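Local structure of exosome complex component Rrp42 (Archaeoglobus fulgidus, 3M7N) at residues T216-D220 / A249-R253; S116-D120 / L178-P184; V62-P66 / V165-F170. The protein is probably a non-catalytic subunit of the archaeal RNA-degrading exosome, pairing with Rrp41 in the hexameric ring and contributing to the structuring of the Rrp41 active site. All blocks are in the same frame, centred on the assembly; numbering follows the deposited sequence.

How the contacts relate
The three contacts follow one another across the subunit. Contacts 1 and 2 have centres about 13 Å apart and are bonded directly: Lys218 N lies 2.7 Å from Asp182 OD2 and Arg253 NE 2.8 Å from Leu183 O, probable hydrogen bonds. Contacts 2 and 3, with centres about 18 Å apart, meet through apolar packing, Leu178 CD1 lying 3.8 Å from Met64 CE, and their segments alternate along the chain. Contacts 1 and 3 do not touch; their nearest atoms are about 17 Å apart. By nearest atom, contacts 2 and 3 lie about 10 Å, and contact 1 about 16 Å, from the RNA bound in the active site, which the catalytic Rrp41 is thought to provide.

Contact 1 (T216-D220 / A249-R253); sequences TDKDD and ARKLR
Residues 216-220 form the turn of the beta hairpin between strands 211-216 and 222-228, a type I beta turn from Asp217 to Asp220, closed by Asp220 N to Asp217 O at 3.1 Å, with Asp220 at positive phi (70/14). Residues 249-253 form the last turn of helix 235-253, with Arg253 N bonded to Ala249 O at 2.9 Å. Nearest CA pairs are Thr216-Ala249 (6.8 Å) and Asp220-Arg250 (7.5 Å). Asp217 makes an Asx turn, its OD1 accepting from Asp219 N at 2.9 Å. Arg253 (t, t, m) reaches the 216-220 loop: NH2 donates to Thr216 OG1 at 3.0 Å, and Asp217 O lies over one guanidinium face, 3.2 Å from CZ. Leu183 O holds its NE. Arg250 NH2 donates to Asp220 OD2 at 2.8 Å, a hydrogen-bonded salt bridge, while Asp220 OD1 makes a long one, 4.0 Å, to Arg253 NH1. Two waters bridge that gap: one accepts from Arg253 NH1 (3.0 Å) and Thr216 OG1 (2.7 Å) and donates to Asp220 OD1 (3.1 Å); the other donates to Lys218 O (2.6 Å) and Asp220 OD1 (2.8 Å) and accepts weakly from Arg253 NH1 (3.2 Å). A charged, hydrated network thus holds the hairpin to the helix end.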
# COMPACT_ATOMS: atom_id res chain seq x y z
N THR H 216 -32.46 16.49 12.32
CA THR H 216 -33.56 16.53 13.26
C THR H 216 -34.51 15.35 13.08
O THR H 216 -34.53 14.70 12.03
CB THR H 216 -34.36 17.82 13.11
OG1 THR H 216 -34.92 17.87 11.80
CG2 THR H 216 -33.46 19.03 13.30
N ASP H 217 -35.30 15.09 14.12
CA ASP H 217 -36.37 14.11 14.05
C ASP H 217 -37.70 14.80 13.74
O ASP H 217 -37.75 16.00 13.48
CB ASP H 217 -36.46 13.28 15.34
CG ASP H 217 -36.90 14.09 16.56
OD1 ASP H 217 -37.41 15.22 16.40
OD2 ASP H 217 -36.74 13.59 17.69
N LYS H 218 -38.77 13.99 13.76
CA LYS H 218 -40.17 14.41 13.61
C LYS H 218 -40.59 15.69 14.35
O LYS H 218 -41.33 16.51 13.83
CB LYS H 218 -41.06 13.29 14.18
CG LYS H 218 -41.83 12.50 13.18
CD LYS H 218 -42.75 11.54 13.94
CE LYS H 218 -42.06 11.08 15.20
NZ LYS H 218 -43.00 10.53 16.21
N ASP H 219 -40.17 15.80 15.60
CA ASP H 219 -40.62 16.87 16.48
C ASP H 219 -39.64 18.01 16.51
O ASP H 219 -39.68 18.81 17.44
CB ASP H 219 -40.75 16.34 17.91
CG ASP H 219 -41.70 15.17 18.01
OD1 ASP H 219 -42.72 15.18 17.28
OD2 ASP H 219 -41.43 14.24 18.80
N ASP H 220 -38.75 18.07 15.53
CA ASP H 220 -37.75 19.14 15.44
C ASP H 220 -36.67 19.09 16.53
O ASP H 220 -35.95 20.05 16.73
CB ASP H 220 -38.41 20.53 15.45
CG ASP H 220 -39.26 20.80 14.21
OD1 ASP H 220 -39.33 19.95 13.29
OD2 ASP H 220 -39.87 21.88 14.14
N ALA H 249 -35.27 21.23 7.34
CA ALA H 249 -35.51 19.82 7.60
C ALA H 249 -37.01 19.51 7.60
O ALA H 249 -37.45 18.45 7.12
CB ALA H 249 -34.88 19.43 8.96
N ARG H 250 -37.80 20.42 8.17
CA ARG H 250 -39.24 20.27 8.22
C ARG H 250 -39.84 20.28 6.82
O ARG H 250 -40.61 19.40 6.48
CB ARG H 250 -39.90 21.37 9.08
CG ARG H 250 -40.25 20.96 10.51
CD ARG H 250 -41.47 21.74 11.03
NE ARG H 250 -41.47 23.11 10.52
CZ ARG H 250 -40.80 24.11 11.07
NH1 ARG H 250 -40.85 25.32 10.52
NH2 ARG H 250 -40.08 23.92 12.17
N LYS H 251 -39.49 21.28 6.01
CA LYS H 251 -39.95 21.31 4.62
C LYS H 251 -39.61 20.00 3.91
O LYS H 251 -40.47 19.37 3.28
CB LYS H 251 -39.29 22.45 3.86
CG LYS H 251 -39.93 23.82 4.06
CD LYS H 251 -40.45 24.00 5.47
CE LYS H 251 -41.30 25.27 5.61
NZ LYS H 251 -42.26 25.13 6.76
N LEU H 252 -38.35 19.59 4.02
CA LEU H 252 -37.90 18.35 3.41
C LEU H 252 -38.77 17.19 3.85
O LEU H 252 -39.16 16.34 3.04
CB LEU H 252 -36.43 18.09 3.77
CG LEU H 252 -35.49 18.92 2.90
CD1 LEU H 252 -34.04 18.70 3.27
CD2 LEU H 252 -35.72 18.59 1.42
N ARG H 253 -39.06 17.17 5.14
CA ARG H 253 -39.79 16.08 5.77
C ARG H 253 -41.16 15.97 5.12
O ARG H 253 -41.73 14.89 5.03
CB ARG H 253 -39.90 16.35 7.28
CG ARG H 253 -40.34 15.18 8.13
CD ARG H 253 -40.05 15.43 9.61
NE ARG H 253 -38.66 15.18 9.93
CZ ARG H 253 -37.78 16.09 10.32
NH1 ARG H 253 -38.14 17.37 10.48
NH2 ARG H 253 -36.52 15.71 10.56
O HOH W 1 -36.77 19.83 11.52
O HOH W 2 -40.93 18.20 11.87

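Contact 2 (S116-D120 / L178-P184); sequences SEAVD and LPVRDLP
Arg181, Ala118 and Asp120 have the most surface buried where two irregular segments meet, Ala118 and Asp182 standing closest at 4.3 Å between CA atoms. Glu117, with positive phi (52/39), is the first residue past the preceding helix, which closes in a Schellman motif. Val119 (-122/126) and Val180 (-109/124) are extended and form a single beta bridge, CA-CA 4.9 Å. Ala118 O receives Arg181 N at 2.7 Å and a CA-H...O contact from Val180 CA at 3.2 Å; Ala118 CB packs on Pro184 CD at 3.9 Å. Arg181 has chi1 p and then runs extended (t, t), so its NE donates to Glu117 O at 3.0 Å, near the guanidinium plane. Asp120 OD1 lies over one face of that group, 2.9 Å from Arg181 NH1, a salt bridge of charge alone, while Asp120 OD2 is hydrogen-bonded to Ser122 OG. Val119 CG2 meets Leu178 CD2 at 4.1 Å. Ser116 O accepts a weak hydrogen bond from Arg209 of the exonuclease 1 chain, which places the loop at the Rrp41 subunit. The contact joins the loop after helix 100-115 to the linker between strands 176-177 and 185-192, against helix 148-161, where Ala118 and Pro184 both touch Ile157.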
# COMPACT_ATOMS: atom_id res chain seq x y z
N SER H 116 -32.47 9.07 16.36
CA SER H 116 -33.89 9.36 16.24
C SER H 116 -34.71 8.14 16.64
O SER H 116 -35.92 8.23 16.78
CB SER H 116 -34.26 9.77 14.81
OG SER H 116 -34.33 8.64 13.94
N GLU H 117 -34.05 7.00 16.79
CA GLU H 117 -34.72 5.71 16.99
C GLU H 117 -35.81 5.42 15.95
O GLU H 117 -36.86 4.88 16.26
CB GLU H 117 -35.27 5.59 18.43
CG GLU H 117 -34.15 5.61 19.49
CD GLU H 117 -34.63 5.83 20.92
OE1 GLU H 117 -33.77 5.99 21.81
OE2 GLU H 117 -35.84 5.83 21.16
N ALA H 118 -35.52 5.77 14.71
CA ALA H 118 -36.43 5.57 13.58
C ALA H 118 -36.91 4.13 13.41
O ALA H 118 -37.99 3.89 12.88
CB ALA H 118 -35.75 6.03 12.31
N VAL H 119 -36.09 3.17 13.82
CA VAL H 119 -36.46 1.77 13.70
C VAL H 119 -36.45 1.14 15.07
O VAL H 119 -35.46 1.21 15.79
CB VAL H 119 -35.49 0.98 12.81
CG1 VAL H 119 -35.85 -0.48 12.85
CG2 VAL H 119 -35.52 1.50 11.38
N ASP H 120 -37.57 0.52 15.44
CA ASP H 120 -37.69 -0.11 16.74
C ASP H 120 -36.91 -1.41 16.75
O ASP H 120 -37.39 -2.43 16.24
CB ASP H 120 -39.15 -0.37 17.08
CG ASP H 120 -39.38 -0.62 18.56
OD1 ASP H 120 -40.48 -0.27 19.03
OD2 ASP H 120 -38.46 -1.13 19.24
N LEU H 178 -41.29 -3.18 7.73
CA LEU H 178 -40.46 -2.74 8.85
C LEU H 178 -41.15 -1.60 9.58
O LEU H 178 -41.60 -0.64 8.96
CB LEU H 178 -39.10 -2.27 8.34
CG LEU H 178 -37.95 -1.95 9.29
CD1 LEU H 178 -37.28 -3.22 9.81
CD2 LEU H 178 -36.93 -1.08 8.57
N PRO H 179 -41.27 -1.71 10.90
CA PRO H 179 -41.86 -0.60 11.66
C PRO H 179 -40.91 0.60 11.71
O PRO H 179 -39.87 0.53 12.36
CB PRO H 179 -42.07 -1.19 13.07
CG PRO H 179 -41.82 -2.68 12.93
CD PRO H 179 -40.90 -2.84 11.76
N VAL H 180 -41.26 1.68 11.03
CA VAL H 180 -40.49 2.92 11.10
C VAL H 180 -41.25 3.99 11.88
O VAL H 180 -42.36 4.36 11.51
CB VAL H 180 -40.16 3.46 9.70
CG1 VAL H 180 -39.37 4.74 9.82
CG2 VAL H 180 -39.41 2.42 8.87
N ARG H 181 -40.65 4.53 12.93
CA ARG H 181 -41.37 5.45 13.81
C ARG H 181 -40.81 6.88 13.89
O ARG H 181 -41.22 7.65 14.75
CB ARG H 181 -41.48 4.86 15.20
CG ARG H 181 -40.15 4.49 15.78
CD ARG H 181 -40.34 3.80 17.12
NE ARG H 181 -39.06 3.35 17.67
CZ ARG H 181 -38.93 2.76 18.85
NH1 ARG H 181 -40.00 2.55 19.62
NH2 ARG H 181 -37.72 2.39 19.27
N ASP H 182 -39.90 7.24 13.00
CA ASP H 182 -39.45 8.63 12.98
C ASP H 182 -38.91 8.92 11.60
O ASP H 182 -38.80 8.04 10.76
CB ASP H 182 -38.40 8.92 14.08
CG ASP H 182 -38.38 10.39 14.52
OD1 ASP H 182 -38.25 10.65 15.74
OD2 ASP H 182 -38.51 11.30 13.67
N LEU H 183 -38.59 10.18 11.36
CA LEU H 183 -38.18 10.59 10.04
C LEU H 183 -37.01 11.57 10.15
O LEU H 183 -37.17 12.78 10.00
CB LEU H 183 -39.38 11.20 9.30
CG LEU H 183 -39.49 10.94 7.79
CD1 LEU H 183 -40.74 11.60 7.19
CD2 LEU H 183 -38.22 11.39 7.05
N PRO H 184 -35.82 11.03 10.44
CA PRO H 184 -34.55 11.77 10.47
C PRO H 184 -34.26 12.41 9.12
O PRO H 184 -34.30 11.70 8.10
CB PRO H 184 -33.49 10.69 10.69
CG PRO H 184 -34.21 9.45 10.99
CD PRO H 184 -35.64 9.58 10.62
O HOH W 3 -34.63 1.99 18.08

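Contact 3 (V62-P66 / V165-F170); sequences VKMQP and VPAERF
Strand 56-67 carries residues 62-66 in extended conformation past a loop, 165-170, in which Pro166 (-92/63) centres an inverse gamma turn and residues 167-169 have helical torsions. The nearest CA pairs, Met64-Val165 at 6.9 Å and Pro66-Phe170 at 7.8 Å, are too far apart for strand pairing, and the segments meet mainly through side chains, with no hydrogen bond between them. Lys63, with its first three torsions all m, brings NZ to 4.3 Å from Arg169 NH2. These like charges are reconciled by shared partners: both side chains form salt bridges with Glu46 and donate hydrogen bonds to the backbone O of Glu87 in the neighbouring exonuclease 1 chain (Rrp41). Met64 (m, t, p) points toward the loop, its SD 4.0 Å from Val165 CG2 and its CB 3.9 Å from Pro166 CD, while Met64 O lies 3.6 Å from Pro166 CG. At Gln65 the side-chain end leads away, although CB approaches Phe170 CZ at 4.0 Å. Pro66 completes the contact with a CH-pi interaction: its CD lies 3.3 Å from the centroid of the Phe170 ring, 11° off the ring normal. Trp133 of strand 131-141 touches Pro66, Val165 and Pro166. Proline-on-aromatic packing of this kind sets the loop against residues near the C-terminal end of strand 56-67, the middle strand of the mixed sheet in the RNase PH fold, at the interface with the Rrp41 chain.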
# COMPACT_ATOMS: atom_id res chain seq x y z
N VAL H 62 -31.58 -1.78 1.23
CA VAL H 62 -31.58 -2.37 2.55
C VAL H 62 -31.67 -3.88 2.43
O VAL H 62 -32.44 -4.39 1.64
CB VAL H 62 -32.77 -1.87 3.40
CG1 VAL H 62 -32.75 -2.52 4.79
CG2 VAL H 62 -32.74 -0.35 3.51
N LYS H 63 -30.88 -4.58 3.24
CA LYS H 63 -30.94 -6.03 3.31
C LYS H 63 -31.09 -6.48 4.76
O LYS H 63 -30.44 -5.95 5.66
CB LYS H 63 -29.68 -6.66 2.70
CG LYS H 63 -29.48 -6.39 1.22
CD LYS H 63 -30.61 -7.00 0.39
CE LYS H 63 -30.55 -8.52 0.37
NZ LYS H 63 -31.44 -9.09 -0.68
N MET H 64 -31.95 -7.47 4.98
CA MET H 64 -32.15 -7.99 6.32
C MET H 64 -31.93 -9.49 6.33
O MET H 64 -32.39 -10.20 5.44
CB MET H 64 -33.56 -7.68 6.82
CG MET H 64 -33.87 -6.20 6.94
SD MET H 64 -35.53 -5.93 7.57
CE MET H 64 -35.29 -6.40 9.29
N GLN H 65 -31.21 -9.96 7.34
CA GLN H 65 -31.03 -11.39 7.54
C GLN H 65 -30.93 -11.67 9.03
O GLN H 65 -30.47 -10.82 9.80
CB GLN H 65 -29.79 -11.88 6.78
CG GLN H 65 -28.49 -11.24 7.22
CD GLN H 65 -27.29 -11.70 6.40
OE1 GLN H 65 -27.30 -11.68 5.17
NE2 GLN H 65 -26.23 -12.13 7.10
N PRO H 66 -31.41 -12.84 9.46
CA PRO H 66 -31.29 -13.24 10.86
C PRO H 66 -29.82 -13.32 11.22
O PRO H 66 -29.01 -13.52 10.33
CB PRO H 66 -31.92 -14.63 10.88
CG PRO H 66 -32.91 -14.60 9.76
CD PRO H 66 -32.28 -13.76 8.69
N VAL H 165 -39.78 -6.88 5.75
CA VAL H 165 -39.03 -7.91 6.46
C VAL H 165 -39.21 -9.25 5.76
O VAL H 165 -40.33 -9.63 5.43
CB VAL H 165 -39.44 -8.00 7.94
CG1 VAL H 165 -38.53 -8.99 8.66
CG2 VAL H 165 -39.34 -6.64 8.60
N PRO H 166 -38.11 -9.95 5.51
CA PRO H 166 -38.20 -11.20 4.75
C PRO H 166 -38.39 -12.39 5.68
O PRO H 166 -37.52 -13.25 5.73
CB PRO H 166 -36.82 -11.30 4.09
CG PRO H 166 -35.90 -10.41 4.94
CD PRO H 166 -36.74 -9.71 5.98
N ALA H 167 -39.49 -12.43 6.42
CA ALA H 167 -39.64 -13.50 7.41
C ALA H 167 -39.85 -14.85 6.72
O ALA H 167 -39.25 -15.85 7.10
CB ALA H 167 -40.76 -13.19 8.39
N GLU H 168 -40.69 -14.86 5.68
CA GLU H 168 -41.00 -16.09 4.96
C GLU H 168 -39.75 -16.77 4.45
O GLU H 168 -39.49 -17.92 4.78
CB GLU H 168 -41.92 -15.80 3.79
CG GLU H 168 -43.25 -15.27 4.24
CD GLU H 168 -43.95 -14.51 3.15
OE1 GLU H 168 -43.62 -14.78 1.97
OE2 GLU H 168 -44.80 -13.65 3.47
N ARG H 169 -38.98 -16.05 3.64
CA ARG H 169 -37.75 -16.59 3.10
C ARG H 169 -36.99 -17.32 4.18
O ARG H 169 -36.33 -18.31 3.91
CB ARG H 169 -36.86 -15.49 2.54
CG ARG H 169 -35.50 -16.02 2.13
CD ARG H 169 -34.45 -14.93 2.01
NE ARG H 169 -34.97 -13.74 1.34
CZ ARG H 169 -34.21 -12.71 0.97
NH1 ARG H 169 -34.78 -11.67 0.38
NH2 ARG H 169 -32.90 -12.73 1.20
N PHE H 170 -37.08 -16.82 5.41
CA PHE H 170 -36.29 -17.38 6.50
C PHE H 170 -37.15 -18.22 7.44
O PHE H 170 -36.78 -18.48 8.58
CB PHE H 170 -35.55 -16.27 7.28
CG PHE H 170 -34.35 -15.71 6.55
CD1 PHE H 170 -33.10 -16.30 6.68
CD2 PHE H 170 -34.48 -14.59 5.73
CE1 PHE H 170 -31.99 -15.79 6.01
CE2 PHE H 170 -33.38 -14.07 5.06
CZ PHE H 170 -32.13 -14.67 5.20